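Local coordinates for protein endoglucanase (Clostridium thermocellum, PDB 2YIK) that probably hydrolyses internal beta-1,4-glucosidic links of cellulose, as a family 9 glycoside hydrolase carrying bound calcium and zinc ions, at residues R436-G441 with A474-P479; T222-A227 with C283-W288; V121-P126 with C181-D186; F161-M166 with P238-K243. One frame throughout, in Å; residues are numbered along the deposited sequence.

Contact 1 of 4, residues R436-G441 with A474-P479; sequences RCYVVG and ALVGGP
Tyr438 makes the widest meeting with 474-479, its ring reaching along the other loop as far as Pro479. With CG anti to the carbonyl carbon (chi1 -69°), the ring takes Pro479 CD over one face, a CH-pi contact 3.9 Å from the ring centroid, while CG of Arg436 lies over the opposite face. At the ring edge, in plane, Val476 CG2 stands 3.8 Å from Tyr438 CD1, and Tyr438 OH passes 3.3 Å from Pro479 CB. The backbone of the same residue bonds as well: Tyr438 O accepts from Val476 N at 3.2 Å. Val439 lies opposite Leu475 in a single bridge; its CG2 is 4.2 Å from Leu475 CD1, and both side chains also touch Phe505 of helix 499-516. Val440 N then donates to Ala474 O at 2.9 Å, and Val440 CG1 packs 3.5 Å from Ala474 CB. Two backbone bonds either side of one bridged pair thus close a buried contact between two irregular loops of the family 9 catalytic domain. The bridge lies beside the predicted active-site residue, His451, whose side chain is about 7 Å from that of Val476.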
loop_
_atom_site.group_PDB
_atom_site.type_symbol
_atom_site.label_atom_id
_atom_site.label_comp_id
_atom_site.label_asym_id
_atom_site.label_seq_id
_atom_site.Cartn_x
_atom_site.Cartn_y
_atom_site.Cartn_z
ATOM N N ARG A 436 -6.732 11.289 -22.871
ATOM C CA ARG A 436 -7.030 11.577 -21.482
ATOM C C ARG A 436 -5.958 11.146 -20.496
ATOM O O ARG A 436 -5.484 10.009 -20.532
ATOM C CB ARG A 436 -8.357 10.932 -21.083
ATOM C CG ARG A 436 -8.875 11.490 -19.777
ATOM C CD ARG A 436 -10.016 10.709 -19.181
ATOM N NE ARG A 436 -11.265 10.761 -19.937
ATOM C CZ ARG A 436 -11.768 11.853 -20.498
ATOM N NH1 ARG A 436 -11.120 13.010 -20.411
ATOM N NH2 ARG A 436 -12.940 11.795 -21.122
ATOM N N CYS A 437 -5.575 12.074 -19.622
ATOM C CA CYS A 437 -4.584 11.783 -18.599
ATOM C C CYS A 437 -5.371 11.332 -17.378
ATOM O O CYS A 437 -6.242 12.056 -16.885
ATOM C CB CYS A 437 -3.756 13.023 -18.253
ATOM S SG CYS A 437 -2.514 12.711 -16.956
ATOM N N TYR A 438 -5.065 10.137 -16.893
ATOM C CA TYR A 438 -5.775 9.570 -15.759
ATOM C C TYR A 438 -5.209 9.907 -14.375
ATOM O O TYR A 438 -5.642 9.355 -13.366
ATOM C CB TYR A 438 -5.891 8.062 -15.973
ATOM C CG TYR A 438 -6.822 7.722 -17.122
ATOM C CD1 TYR A 438 -8.202 7.761 -16.948
ATOM C CD2 TYR A 438 -6.325 7.416 -18.396
ATOM C CE1 TYR A 438 -9.074 7.509 -18.006
ATOM C CE2 TYR A 438 -7.187 7.164 -19.468
ATOM C CZ TYR A 438 -8.563 7.210 -19.263
ATOM O OH TYR A 438 -9.428 6.951 -20.301
ATOM N N VAL A 439 -4.245 10.819 -14.345
ATOM C CA VAL A 439 -3.623 11.290 -13.110
ATOM C C VAL A 439 -4.187 12.704 -12.968
ATOM O O VAL A 439 -3.866 13.575 -13.777
ATOM C CB VAL A 439 -2.089 11.352 -13.269
ATOM C CG1 VAL A 439 -1.439 11.886 -12.003
ATOM C CG2 VAL A 439 -1.556 9.972 -13.604
ATOM N N VAL A 440 -5.033 12.956 -11.971
ATOM C CA VAL A 440 -5.609 14.292 -11.890
ATOM C C VAL A 440 -4.625 15.420 -11.573
ATOM O O VAL A 440 -3.689 15.255 -10.786
ATOM C CB VAL A 440 -6.870 14.337 -10.940
ATOM C CG1 VAL A 440 -7.046 13.025 -10.216
ATOM C CG2 VAL A 440 -6.785 15.505 -9.987
ATOM N N GLY A 441 -4.835 16.554 -12.243
ATOM C CA GLY A 441 -4.003 17.733 -12.050
ATOM C C GLY A 441 -2.663 17.741 -12.764
ATOM O O GLY A 441 -1.966 18.750 -12.773
ATOM N N ALA A 474 -3.605 12.002 -8.057
ATOM C CA ALA A 474 -4.467 10.841 -7.879
ATOM C C ALA A 474 -4.615 10.074 -9.197
ATOM O O ALA A 474 -4.851 10.674 -10.248
ATOM C CB ALA A 474 -5.837 11.276 -7.377
ATOM N N LEU A 475 -4.461 8.754 -9.133
ATOM C CA LEU A 475 -4.610 7.898 -10.309
ATOM C C LEU A 475 -5.986 7.269 -10.168
ATOM O O LEU A 475 -6.213 6.465 -9.265
ATOM C CB LEU A 475 -3.542 6.801 -10.330
ATOM C CG LEU A 475 -3.674 5.724 -11.414
ATOM C CD1 LEU A 475 -3.472 6.336 -12.789
ATOM C CD2 LEU A 475 -2.640 4.625 -11.171
ATOM N N VAL A 476 -6.912 7.646 -11.043
ATOM C CA VAL A 476 -8.262 7.107 -10.964
ATOM C C VAL A 476 -8.352 5.667 -11.479
ATOM O O VAL A 476 -7.423 5.161 -12.112
ATOM C CB VAL A 476 -9.238 7.994 -11.745
ATOM C CG1 VAL A 476 -9.189 9.420 -11.191
ATOM C CG2 VAL A 476 -8.885 7.979 -13.227
ATOM N N GLY A 477 -9.475 5.017 -11.186
ATOM C CA GLY A 477 -9.687 3.646 -11.612
ATOM C C GLY A 477 -9.179 3.374 -13.014
ATOM O O GLY A 477 -8.544 2.350 -13.265
ATOM N N GLY A 478 -9.469 4.286 -13.937
ATOM C CA GLY A 478 -9.006 4.117 -15.299
ATOM C C GLY A 478 -10.115 3.908 -16.305
ATOM O O GLY A 478 -11.296 3.949 -15.951
ATOM N N PRO A 479 -9.760 3.670 -17.577
ATOM C CA PRO A 479 -10.742 3.456 -18.641
ATOM C C PRO A 479 -11.345 2.057 -18.587
ATOM O O PRO A 479 -10.857 1.193 -17.852
ATOM C CB PRO A 479 -9.925 3.694 -19.906
ATOM C CG PRO A 479 -8.570 3.133 -19.524
ATOM C CD PRO A 479 -8.380 3.652 -18.110
#

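Contact 2 of 4, residues T222-A227 with C283-W288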
loop_
_atom_site.group_PDB
_atom_site.type_symbol
_atom_site.label_atom_id
_atom_site.label_comp_id
_atom_site.label_asym_id
_atom_site.label_seq_id
_atom_site.Cartn_x
_atom_site.Cartn_y
_atom_site.Cartn_z
ATOM N N THR A 222 0.918 -5.596 8.063
ATOM C CA THR A 222 1.454 -4.484 8.838
ATOM C C THR A 222 2.916 -4.706 9.222
ATOM O O THR A 222 3.723 -3.785 9.132
ATOM C CB THR A 222 0.629 -4.229 10.123
ATOM O OG1 THR A 222 -0.745 -4.028 9.776
ATOM C CG2 THR A 222 1.140 -2.977 10.844
ATOM N N ALA A 223 3.259 -5.921 9.642
ATOM C CA ALA A 223 4.639 -6.214 10.014
ATOM C C ALA A 223 5.568 -5.998 8.819
ATOM O O ALA A 223 6.689 -5.520 8.980
ATOM C CB ALA A 223 4.767 -7.656 10.534
ATOM N N ALA A 224 5.093 -6.345 7.625
ATOM C CA ALA A 224 5.893 -6.179 6.417
ATOM C C ALA A 224 6.247 -4.709 6.232
ATOM O O ALA A 224 7.408 -4.372 6.029
ATOM C CB ALA A 224 5.137 -6.700 5.194
ATOM N N SER A 225 5.239 -3.845 6.318
ATOM C CA SER A 225 5.427 -2.403 6.170
ATOM C C SER A 225 6.479 -1.860 7.138
ATOM O O SER A 225 7.337 -1.059 6.758
ATOM C CB SER A 225 4.105 -1.666 6.408
ATOM O OG SER A 225 4.278 -0.273 6.232
ATOM N N LEU A 226 6.394 -2.288 8.393
ATOM C CA LEU A 226 7.337 -1.850 9.411
ATOM C C LEU A 226 8.746 -2.369 9.141
ATOM O O LEU A 226 9.723 -1.674 9.418
ATOM C CB LEU A 226 6.851 -2.286 10.796
ATOM C CG LEU A 226 5.645 -1.468 11.257
ATOM C CD1 LEU A 226 4.915 -2.163 12.392
ATOM C CD2 LEU A 226 6.129 -0.087 11.675
ATOM N N ALA A 227 8.855 -3.581 8.602
ATOM C CA ALA A 227 10.160 -4.145 8.273
ATOM C C ALA A 227 10.748 -3.325 7.123
ATOM O O ALA A 227 11.945 -3.057 7.088
ATOM C CB ALA A 227 10.028 -5.606 7.872
ATOM N N CYS A 283 4.098 -14.482 4.179
ATOM C CA CYS A 283 5.359 -14.693 3.469
ATOM C C CYS A 283 6.040 -13.377 3.088
ATOM O O CYS A 283 7.264 -13.272 3.129
ATOM C CB CYS A 283 5.128 -15.555 2.221
ATOM S SG CYS A 283 4.699 -17.267 2.625
ATOM N N TRP A 284 5.231 -12.385 2.729
ATOM C CA TRP A 284 5.686 -11.040 2.369
ATOM C C TRP A 284 6.435 -10.433 3.575
ATOM O O TRP A 284 7.542 -9.924 3.432
ATOM C CB TRP A 284 4.442 -10.221 1.982
ATOM C CG TRP A 284 4.545 -8.721 1.785
ATOM C CD1 TRP A 284 3.818 -7.780 2.455
ATOM C CD2 TRP A 284 5.230 -8.013 0.738
ATOM N NE1 TRP A 284 3.986 -6.544 1.890
ATOM C CE2 TRP A 284 4.843 -6.655 0.827
ATOM C CE3 TRP A 284 6.112 -8.393 -0.283
ATOM C CZ2 TRP A 284 5.317 -5.672 -0.048
ATOM C CZ3 TRP A 284 6.585 -7.412 -1.162
ATOM C CH2 TRP A 284 6.178 -6.070 -1.039
ATOM N N ALA A 285 5.829 -10.508 4.755
ATOM C CA ALA A 285 6.450 -9.993 5.976
ATOM C C ALA A 285 7.721 -10.786 6.298
ATOM O O ALA A 285 8.763 -10.210 6.619
ATOM C CB ALA A 285 5.475 -10.088 7.137
ATOM N N ALA A 286 7.626 -12.110 6.205
ATOM C CA ALA A 286 8.757 -12.985 6.496
ATOM C C ALA A 286 9.950 -12.678 5.597
ATOM O O ALA A 286 11.085 -12.603 6.069
ATOM C CB ALA A 286 8.345 -14.453 6.340
ATOM N N ALA A 287 9.691 -12.503 4.304
ATOM C CA ALA A 287 10.759 -12.202 3.355
ATOM C C ALA A 287 11.442 -10.887 3.715
ATOM O O ALA A 287 12.664 -10.799 3.707
ATOM C CB ALA A 287 10.206 -12.126 1.934
ATOM N N TRP A 288 10.649 -9.863 4.016
ATOM C CA TRP A 288 11.210 -8.568 4.378
ATOM C C TRP A 288 11.972 -8.629 5.694
ATOM O O TRP A 288 12.984 -7.948 5.862
ATOM C CB TRP A 288 10.115 -7.507 4.473
ATOM C CG TRP A 288 9.710 -6.962 3.141
ATOM C CD1 TRP A 288 8.580 -7.263 2.435
ATOM C CD2 TRP A 288 10.451 -6.030 2.341
ATOM N NE1 TRP A 288 8.566 -6.571 1.246
ATOM C CE2 TRP A 288 9.696 -5.809 1.163
ATOM C CE3 TRP A 288 11.667 -5.357 2.510
ATOM C CZ2 TRP A 288 10.134 -4.940 0.154
ATOM C CZ3 TRP A 288 12.099 -4.492 1.505
ATOM C CH2 TRP A 288 11.330 -4.291 0.343
#
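Ala224 sits against Trp284 and Ala285 where two helices of the all-helical (alpha/alpha)6 barrel of family 9 run side by side. The segments 222-227 and 283-288 point nearly the same way, 23° apart, and their axes come within 7.9 Å. Such a close approach is possible because small residues line the interface: Ala223 CB and Ala285 CB lie 4.2 Å apart, and Ala224 CB is 3.6 Å from Ala285 CA.

Trp284 can be followed outward. Its CB leaves the helix beside the interface, and CG, anti to the backbone N (chi1 170°), is 4.0 Å from Ala224 CB. Next comes CD1, only 3.2 Å from Ala224 CB, a tight apolar contact, and then NE1, 3.5 Å from the same methyl. NE1 also gives a weak hydrogen bond to Ser132 OG of helix 124-140, so the polar corner of the indole has a partner outside the two helices. At the far end, the six-membered ring receives Trp288 NE1 over one face, toward the rim, 3.2 Å from Trp284 CZ3. Trp136 of helix 124-140 meets the indole edge-to-face, and His316 comes to it from a loop.

One turn on, Trp288 turns its CB to the neighbouring helix. Its ring edge faces Trp284, and the contact ends with Trp288 CB resting 3.9 Å from Ala227 CB.

Contact 3 of 4, residues V121-P126 with C181-D186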
loop_
_atom_site.group_PDB
_atom_site.type_symbol
_atom_site.label_atom_id
_atom_site.label_comp_id
_atom_site.label_asym_id
_atom_site.label_seq_id
_atom_site.Cartn_x
_atom_site.Cartn_y
_atom_site.Cartn_z
ATOM N N VAL A 121 -12.961 6.103 6.027
ATOM C CA VAL A 121 -12.653 4.966 6.869
ATOM C C VAL A 121 -11.180 4.601 6.678
ATOM O O VAL A 121 -10.587 4.890 5.631
ATOM C CB VAL A 121 -13.482 3.742 6.485
ATOM C CG1 VAL A 121 -13.261 2.612 7.494
ATOM C CG2 VAL A 121 -14.945 4.122 6.403
ATOM N N LYS A 122 -10.592 3.976 7.694
ATOM C CA LYS A 122 -9.214 3.520 7.619
ATOM C C LYS A 122 -9.287 1.998 7.733
ATOM O O LYS A 122 -9.517 1.465 8.815
ATOM C CB LYS A 122 -8.373 4.117 8.763
ATOM C CG LYS A 122 -8.286 5.653 8.716
ATOM C CD LYS A 122 -7.304 6.252 9.734
ATOM C CE LYS A 122 -7.747 6.053 11.187
ATOM N NZ LYS A 122 -6.951 6.899 12.133
ATOM N N PHE A 123 -9.137 1.312 6.598
ATOM C CA PHE A 123 -9.180 -0.151 6.546
ATOM C C PHE A 123 -7.753 -0.678 6.620
ATOM O O PHE A 123 -6.886 -0.245 5.863
ATOM C CB PHE A 123 -9.844 -0.617 5.249
ATOM C CG PHE A 123 -11.321 -0.287 5.155
ATOM C CD1 PHE A 123 -12.274 -1.064 5.818
ATOM C CD2 PHE A 123 -11.755 0.774 4.369
ATOM C CE1 PHE A 123 -13.643 -0.790 5.690
ATOM C CE2 PHE A 123 -13.117 1.060 4.232
ATOM C CZ PHE A 123 -14.065 0.275 4.892
ATOM N N GLY A 124 -7.522 -1.621 7.532
ATOM C CA GLY A 124 -6.194 -2.168 7.744
ATOM C C GLY A 124 -5.457 -2.883 6.628
ATOM O O GLY A 124 -4.262 -2.644 6.434
ATOM N N LEU A 125 -6.139 -3.761 5.899
ATOM C CA LEU A 125 -5.473 -4.494 4.835
ATOM C C LEU A 125 -4.930 -3.568 3.751
ATOM O O LEU A 125 -3.749 -3.633 3.432
ATOM C CB LEU A 125 -6.402 -5.561 4.236
ATOM C CG LEU A 125 -5.743 -6.647 3.371
ATOM C CD1 LEU A 125 -4.446 -7.123 4.018
ATOM C CD2 LEU A 125 -6.716 -7.810 3.194
ATOM N N PRO A 126 -5.776 -2.703 3.162
ATOM C CA PRO A 126 -5.185 -1.834 2.135
ATOM C C PRO A 126 -4.283 -0.729 2.719
ATOM O O PRO A 126 -3.391 -0.229 2.033
ATOM C CB PRO A 126 -6.404 -1.276 1.401
ATOM C CG PRO A 126 -7.476 -1.259 2.469
ATOM C CD PRO A 126 -7.246 -2.565 3.207
ATOM N N CYS A 181 -5.070 -2.249 16.605
ATOM C CA CYS A 181 -6.228 -1.610 16.001
ATOM C C CYS A 181 -5.950 -1.529 14.509
ATOM O O CYS A 181 -5.054 -0.808 14.070
ATOM C CB CYS A 181 -6.459 -0.204 16.550
ATOM S SG CYS A 181 -7.862 0.632 15.739
ATOM N N HIS A 182 -6.734 -2.268 13.737
ATOM C CA HIS A 182 -6.559 -2.315 12.294
ATOM C C HIS A 182 -7.557 -1.472 11.511
ATOM O O HIS A 182 -7.389 -1.278 10.312
ATOM C CB HIS A 182 -6.671 -3.762 11.812
ATOM C CG HIS A 182 -8.040 -4.343 11.968
ATOM N ND1 HIS A 182 -8.477 -4.937 13.139
ATOM C CD2 HIS A 182 -9.086 -4.398 11.114
ATOM C CE1 HIS A 182 -9.726 -5.332 12.992
ATOM N NE2 HIS A 182 -10.122 -5.017 11.769
ATOM N N GLN A 183 -8.589 -0.967 12.175
ATOM C CA GLN A 183 -9.600 -0.179 11.472
ATOM C C GLN A 183 -10.299 0.838 12.375
ATOM O O GLN A 183 -10.628 0.550 13.527
ATOM C CB GLN A 183 -10.642 -1.125 10.852
ATOM C CG GLN A 183 -11.756 -0.472 10.043
ATOM C CD GLN A 183 -12.745 -1.496 9.492
ATOM O OE1 GLN A 183 -12.349 -2.546 8.970
ATOM N NE2 GLN A 183 -14.037 -1.191 9.594
ATOM N N VAL A 184 -10.503 2.032 11.841
ATOM C CA VAL A 184 -11.194 3.089 12.561
ATOM C C VAL A 184 -12.275 3.549 11.592
ATOM O O VAL A 184 -11.988 3.961 10.467
ATOM C CB VAL A 184 -10.248 4.264 12.911
ATOM C CG1 VAL A 184 -11.019 5.341 13.655
ATOM C CG2 VAL A 184 -9.078 3.762 13.769
ATOM N N GLY A 185 -13.527 3.456 12.020
ATOM C CA GLY A 185 -14.614 3.838 11.142
ATOM C C GLY A 185 -15.306 2.587 10.634
ATOM O O GLY A 185 -14.865 1.476 10.916
ATOM N N ASP A 186 -16.371 2.783 9.862
ATOM C CA ASP A 186 -17.176 1.690 9.319
ATOM C C ASP A 186 -17.783 2.141 7.990
ATOM O O ASP A 186 -18.449 3.173 7.931
ATOM C CB ASP A 186 -18.300 1.367 10.313
ATOM C CG ASP A 186 -19.137 0.169 9.904
ATOM O OD1 ASP A 186 -19.051 -0.269 8.740
ATOM O OD2 ASP A 186 -19.898 -0.332 10.757
HETATM O O HOH W 1 -6.400 1.065 9.437
#
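A short, weakly bonded strand at Lys122-Phe123 runs antiparallel to strand 177-184 at the edge of a small sheet, with the Lys122 side chain about 6 Å from the bound zinc ion. Lys122 and Val184 form the hydrogen-bonded pair: Lys122 N donates to Val184 O at 3.1 Å, and Val184 N returns a bond to Lys122 O at 3.2 Å. On that face the two side chains run alongside each other, and Lys122, bent at chi3 (-67°), lays CE 3.5 Å from Val184 CB. On the other face, Phe123 and Gln183 also lie side by side, ring and amide planes 65° apart, with Gln183 OE1 3.5 Å from Phe123 CD1. From the neighbouring loop, Val121 CG1 sits over a face of this ring and reaches Val184 O.

Beyond the pair the backbones stay close, but the regular bonding stops and a water takes over. It donates to His182 O at 2.7 Å and more weakly to Lys122 O, bridging the two segments where helix 124-140 begins. His182 and Gln183 both face Trp207 of strand 206-209, a classic beta bulge.

The buried amide of Gln183 is fixed by NE2, which gives a straight 3.1 Å bond to Gly185 O and another to Gly268 O. Lys122 NZ ends among Gly112 O and Val110 O, with Asp76 OD2 as a long, weak ion partner; this cluster of oxygens would probably stabilise its positive charge.

Contact 4 of 4, residues F161-M166 with P238-K243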
loop_
_atom_site.group_PDB
_atom_site.type_symbol
_atom_site.label_atom_id
_atom_site.label_comp_id
_atom_site.label_asym_id
_atom_site.label_seq_id
_atom_site.Cartn_x
_atom_site.Cartn_y
_atom_site.Cartn_z
ATOM N N PHE A 161 2.354 6.721 7.845
ATOM C CA PHE A 161 1.718 5.394 7.765
ATOM C C PHE A 161 2.160 4.533 8.944
ATOM O O PHE A 161 1.351 4.046 9.725
ATOM C CB PHE A 161 2.137 4.625 6.502
ATOM C CG PHE A 161 1.216 4.795 5.325
ATOM C CD1 PHE A 161 -0.085 4.292 5.346
ATOM C CD2 PHE A 161 1.678 5.403 4.165
ATOM C CE1 PHE A 161 -0.906 4.394 4.218
ATOM C CE2 PHE A 161 0.873 5.509 3.041
ATOM C CZ PHE A 161 -0.425 5.005 3.063
ATOM N N ASN A 162 3.471 4.344 9.046
ATOM C CA ASN A 162 4.043 3.502 10.079
ATOM C C ASN A 162 3.931 3.991 11.527
ATOM O O ASN A 162 3.890 3.172 12.445
ATOM C CB ASN A 162 5.494 3.180 9.715
ATOM C CG ASN A 162 5.597 2.355 8.437
ATOM O OD1 ASN A 162 5.933 2.871 7.362
ATOM N ND2 ASN A 162 5.291 1.066 8.545
ATOM N N ASP A 163 3.890 5.301 11.748
ATOM C CA ASP A 163 3.746 5.782 13.120
ATOM C C ASP A 163 2.328 5.450 13.573
ATOM O O ASP A 163 2.077 5.211 14.754
ATOM C CB ASP A 163 3.997 7.293 13.216
ATOM C CG ASP A 163 5.450 7.657 12.958
ATOM O OD1 ASP A 163 6.318 6.779 13.119
ATOM O OD2 ASP A 163 5.731 8.822 12.608
ATOM N N TYR A 164 1.406 5.426 12.609
ATOM C CA TYR A 164 0.014 5.097 12.877
ATOM C C TYR A 164 -0.056 3.622 13.285
ATOM O O TYR A 164 -0.692 3.282 14.281
ATOM C CB TYR A 164 -0.831 5.364 11.623
ATOM C CG TYR A 164 -2.219 4.751 11.607
ATOM C CD1 TYR A 164 -3.165 5.066 12.583
ATOM C CD2 TYR A 164 -2.601 3.895 10.573
ATOM C CE1 TYR A 164 -4.464 4.546 12.523
ATOM C CE2 TYR A 164 -3.884 3.368 10.501
ATOM C CZ TYR A 164 -4.815 3.694 11.477
ATOM O OH TYR A 164 -6.091 3.171 11.400
ATOM N N PHE A 165 0.616 2.757 12.528
ATOM C CA PHE A 165 0.629 1.331 12.838
ATOM C C PHE A 165 1.197 1.112 14.246
ATOM O O PHE A 165 0.623 0.385 15.057
ATOM C CB PHE A 165 1.484 0.551 11.823
ATOM C CG PHE A 165 1.002 0.646 10.392
ATOM C CD1 PHE A 165 -0.355 0.712 10.091
ATOM C CD2 PHE A 165 1.920 0.632 9.341
ATOM C CE1 PHE A 165 -0.795 0.762 8.764
ATOM C CE2 PHE A 165 1.494 0.682 8.013
ATOM C CZ PHE A 165 0.133 0.746 7.721
ATOM N N MET A 166 2.323 1.751 14.540
ATOM C CA MET A 166 2.946 1.597 15.848
ATOM C C MET A 166 2.072 2.055 17.011
ATOM O O MET A 166 1.983 1.355 18.022
ATOM C CB MET A 166 4.318 2.285 15.867
ATOM C CG MET A 166 5.345 1.515 15.021
ATOM S SD MET A 166 7.056 2.089 15.033
ATOM C CE MET A 166 7.018 3.342 13.739
ATOM N N PRO A 238 18.788 5.500 12.461
ATOM C CA PRO A 238 18.957 4.197 13.121
ATOM C C PRO A 238 18.010 3.888 14.284
ATOM O O PRO A 238 17.510 2.766 14.404
ATOM C CB PRO A 238 20.418 4.223 13.572
ATOM C CG PRO A 238 21.064 5.167 12.604
ATOM C CD PRO A 238 20.045 6.263 12.504
ATOM N N GLN A 239 17.771 4.873 15.141
ATOM C CA GLN A 239 16.894 4.674 16.292
ATOM C C GLN A 239 15.449 4.444 15.867
ATOM O O GLN A 239 14.767 3.579 16.412
ATOM C CB GLN A 239 16.965 5.880 17.226
ATOM C CG GLN A 239 16.252 5.667 18.555
ATOM C CD GLN A 239 16.549 6.781 19.545
ATOM O OE1 GLN A 239 15.695 7.626 19.833
ATOM N NE2 GLN A 239 17.774 6.793 20.065
ATOM N N TYR A 240 14.990 5.231 14.900
ATOM C CA TYR A 240 13.631 5.103 14.389
ATOM C C TYR A 240 13.498 3.781 13.648
ATOM O O TYR A 240 12.475 3.102 13.740
ATOM C CB TYR A 240 13.307 6.251 13.431
ATOM C CG TYR A 240 11.925 6.170 12.819
ATOM C CD1 TYR A 240 10.782 6.246 13.616
ATOM C CD2 TYR A 240 11.757 6.039 11.443
ATOM C CE1 TYR A 240 9.502 6.199 13.056
ATOM C CE2 TYR A 240 10.479 5.990 10.869
ATOM C CZ TYR A 240 9.360 6.072 11.683
ATOM O OH TYR A 240 8.097 6.035 11.140
ATOM N N ALA A 241 14.539 3.426 12.905
ATOM C CA ALA A 241 14.545 2.182 12.150
ATOM C C ALA A 241 14.470 0.999 13.102
ATOM O O ALA A 241 13.753 0.024 12.849
ATOM C CB ALA A 241 15.811 2.090 11.301
ATOM N N ALA A 242 15.217 1.090 14.201
ATOM C CA ALA A 242 15.239 0.027 15.202
ATOM C C ALA A 242 13.860 -0.139 15.807
ATOM O O ALA A 242 13.416 -1.260 16.053
ATOM C CB ALA A 242 16.252 0.349 16.307
ATOM N N LYS A 243 13.184 0.976 16.060
ATOM C CA LYS A 243 11.847 0.907 16.635
ATOM C C LYS A 243 10.886 0.210 15.670
ATOM O O LYS A 243 10.099 -0.649 16.083
ATOM C CB LYS A 243 11.333 2.302 16.973
ATOM C CG LYS A 243 9.937 2.294 17.551
ATOM C CD LYS A 243 9.679 3.572 18.325
ATOM C CE LYS A 243 8.196 3.883 18.422
ATOM N NZ LYS A 243 7.950 5.269 17.897
HETATM O O HOH W 2 6.551 6.233 15.900
#
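Tyr240 and Asp163 join hydroxyl to carboxylate across two helices of the family 9 helical barrel, 151-167 and 238-257. The short segments cross at 49° with axes 12.2 Å apart, too wide for backbones to meet, so long side chains span the gap.

The tight part lies at the tip of Tyr240. With CG anti to the backbone N (chi1 178°), the ring reaches over to helix 151-167, where its OH donates to Asp163 OD1 at 2.8 Å. That oxygen lies at the ring edge, in plane, yet the hydroxyl meets it from above the carboxylate plane, the two planes being 80° apart. Met166, bent at chi3, brings its CE to 3.8 Å from Tyr240 CE1; Met166 also touches Ser244 and Tyr247 of helix 238-257. Arg159 adds a cation-pi contact to the tyrosine ring, and Phe233 meets it edge-to-face.

Toward solvent the contact loosens. Lys243 is exposed; its aliphatic chain crosses Met166 obliquely, CG 3.8 Å from SD. No direct salt bridge forms, since Lys243 NZ and Asp163 OD1 stay 5.3 Å apart, although their opposite charges probably still attract. A water fills in: it accepts from Lys243 NZ at 2.6 Å and donates to Asp163 OD1 at 2.8 Å, giving that carboxylate oxygen its second bond beside the tyrosine hydroxyl.

Contacts 2, 3 and 4 form one connected region, whereas contact 1 stands apart, about 25 Å from contact 3, centre to centre. Contact 4 touches both of the others: Ser225 and Leu226 of contact 2 pack on Asn162, while Tyr164 OH lies 3.3 Å from Lys122 CE of contact 3. Centres of contacts 2 and 4 are about 13 Å apart, and in sequence their segments alternate, as do those of contacts 3 and 4. Lys122 also brings contact 3 to about 6 Å from the zinc ion. Phe123 of contact 3 is about 11 Å, side chain to side chain, from His451, the predicted active-site residue that contact 1 also neighbours.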